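Local coordinates for repressor protein (Enterobacteria phage N15, PDB 2HIN) that represses transcription as a phage Cro protein, binding operator DNA as a homodimer through a helix-turn-helix, at the interface of chains A and B. Residues are numbered along the deposited sequence; one frame, centred on the assembly and turned at random. Chains: chain A/B, Repressor protein.

The interface of chains A and B. Residues chain A 45-46, 50, 53, 57; chain B 45-46, 50, 60.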
# COMPACT_ATOMS: atom_id res chain seq x y z
N GLU A 45 -3.01 -1.25 -4.85
CA GLU A 45 -1.93 -1.66 -5.76
C GLU A 45 -1.37 -3.02 -5.37
O GLU A 45 -1.22 -3.91 -6.20
CB GLU A 45 -0.86 -0.58 -5.75
CG GLU A 45 0.36 -0.86 -6.61
CD GLU A 45 1.28 0.35 -6.71
OE1 GLU A 45 0.82 1.47 -6.47
OE2 GLU A 45 2.47 0.21 -7.07
N VAL A 46 -1.10 -3.21 -4.09
CA VAL A 46 -0.57 -4.49 -3.61
C VAL A 46 -1.63 -5.59 -3.78
O VAL A 46 -1.31 -6.68 -4.25
CB VAL A 46 -0.12 -4.34 -2.13
CG1 VAL A 46 0.13 -5.72 -1.47
CG2 VAL A 46 1.14 -3.46 -2.07
N TYR A 50 -0.39 -5.57 -8.33
CA TYR A 50 0.19 -4.47 -9.08
C TYR A 50 -0.56 -4.15 -10.35
O TYR A 50 -0.10 -3.34 -11.16
CB TYR A 50 1.67 -4.69 -9.38
CG TYR A 50 2.50 -5.14 -8.20
CD1 TYR A 50 2.36 -4.60 -6.92
CD2 TYR A 50 3.47 -6.12 -8.37
CE1 TYR A 50 3.17 -5.02 -5.87
CE2 TYR A 50 4.28 -6.53 -7.33
CZ TYR A 50 4.14 -5.98 -6.07
OH TYR A 50 5.02 -6.35 -5.08
N LYS A 53 -2.33 0.78 -10.28
CA LYS A 53 -1.19 1.50 -9.73
C LYS A 53 -1.63 2.76 -9.01
O LYS A 53 -2.41 3.57 -9.55
CB LYS A 53 -0.18 1.85 -10.82
CG LYS A 53 0.39 0.63 -11.57
CD LYS A 53 1.42 -0.13 -10.74
CE LYS A 53 2.43 -0.82 -11.66
NZ LYS A 53 3.55 -1.59 -11.02
N THR A 57 3.01 5.50 -7.71
CA THR A 57 3.74 4.65 -8.64
C THR A 57 3.59 5.16 -10.08
O THR A 57 4.56 5.23 -10.82
CB THR A 57 3.25 3.21 -8.57
OG1 THR A 57 3.51 2.72 -7.25
CG2 THR A 57 3.93 2.35 -9.60
N GLU B 45 5.71 -1.19 0.89
CA GLU B 45 5.99 -1.92 -0.34
C GLU B 45 5.95 -0.97 -1.55
O GLU B 45 6.86 -0.97 -2.37
CB GLU B 45 4.99 -3.05 -0.47
CG GLU B 45 5.13 -3.90 -1.71
CD GLU B 45 4.25 -5.14 -1.67
OE1 GLU B 45 3.80 -5.51 -0.57
OE2 GLU B 45 4.05 -5.77 -2.75
N VAL B 46 4.93 -0.14 -1.63
CA VAL B 46 4.81 0.76 -2.75
C VAL B 46 5.89 1.85 -2.68
O VAL B 46 6.52 2.17 -3.69
CB VAL B 46 3.38 1.36 -2.81
CG1 VAL B 46 3.30 2.58 -3.76
CG2 VAL B 46 2.41 0.26 -3.20
N TYR B 50 8.72 -1.73 -4.32
CA TYR B 50 8.58 -3.17 -4.17
C TYR B 50 9.84 -3.84 -3.63
O TYR B 50 9.92 -5.06 -3.60
CB TYR B 50 8.11 -3.89 -5.44
CG TYR B 50 6.91 -3.29 -6.15
CD1 TYR B 50 6.00 -2.42 -5.52
CD2 TYR B 50 6.65 -3.64 -7.46
CE1 TYR B 50 4.91 -1.89 -6.24
CE2 TYR B 50 5.57 -3.14 -8.15
CZ TYR B 50 4.71 -2.25 -7.56
OH TYR B 50 3.63 -1.77 -8.27
N ARG B 60 1.48 -14.46 -1.79
CA ARG B 60 1.14 -14.59 -3.20
C ARG B 60 2.32 -15.13 -3.99
O ARG B 60 2.15 -15.96 -4.89
CB ARG B 60 0.73 -13.23 -3.76
CG ARG B 60 0.37 -13.30 -5.24
CD ARG B 60 -0.21 -11.99 -5.74
NE ARG B 60 0.70 -10.85 -5.62
CZ ARG B 60 1.71 -10.59 -6.45
NH1 ARG B 60 2.06 -11.43 -7.42
NH2 ARG B 60 2.40 -9.47 -6.30
O HOH W 1 0.87 -8.40 -4.18
O HOH W 2 6.13 2.16 -6.52
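A:Tyr50 and B:Tyr50 stack face to face on the two-fold of the N15 Cro homodimer, their side chains running past each other in opposite directions. The planes are 8° apart and the ring centroids 3.7 Å, with B:Tyr50 CE2 over the middle of the A ring and A:Tyr50 CE1 over the middle of the B ring. Each tyrosine follows the end of helix 38-47, and CG lies anti to its own carbonyl carbon (chi1 -47° in A), which sends the ring across to the partner.

Hydrogen bonds pin both ends of the stack. The phenol B:Tyr50 OH donates to the anti lone pair of the carboxylate oxygen A:Glu45 OE2 at 2.6 Å; the syn lone pair of that oxygen takes A:Thr57 OG1 at 2.7 Å. So two donors grip OE2, and the threonine of helix 55-60 steadies the carboxylate from its own chain. In the twin, A:Tyr50 OH meets B:Glu45 OE2, also on the anti side but 17° out of the carboxylate plane. The side-chain amine A:Lys53 NZ donates to B:Tyr50 OH at 2.8 Å, which may polarise the phenol towards the glutamate.

Apolar packing lies beside these bonds: A:Val46 and B:Glu45 meet tip to tip, methyl CG2 against CD, and A:Val46 CG2 and B:Val46 CG2 lie 4.1 Å apart.

Waters and a cation close the margins. Water 2 links A:Thr57 OG1 to the carbonyl B:Val46 O. B:Arg60 holds its guanidinium nearly upright to the A:Tyr50 ring, NH2 over the face 4.1 Å from the centroid, while NE and NH2 both bond water 1, which reaches A:Val46 O at 2.8 Å.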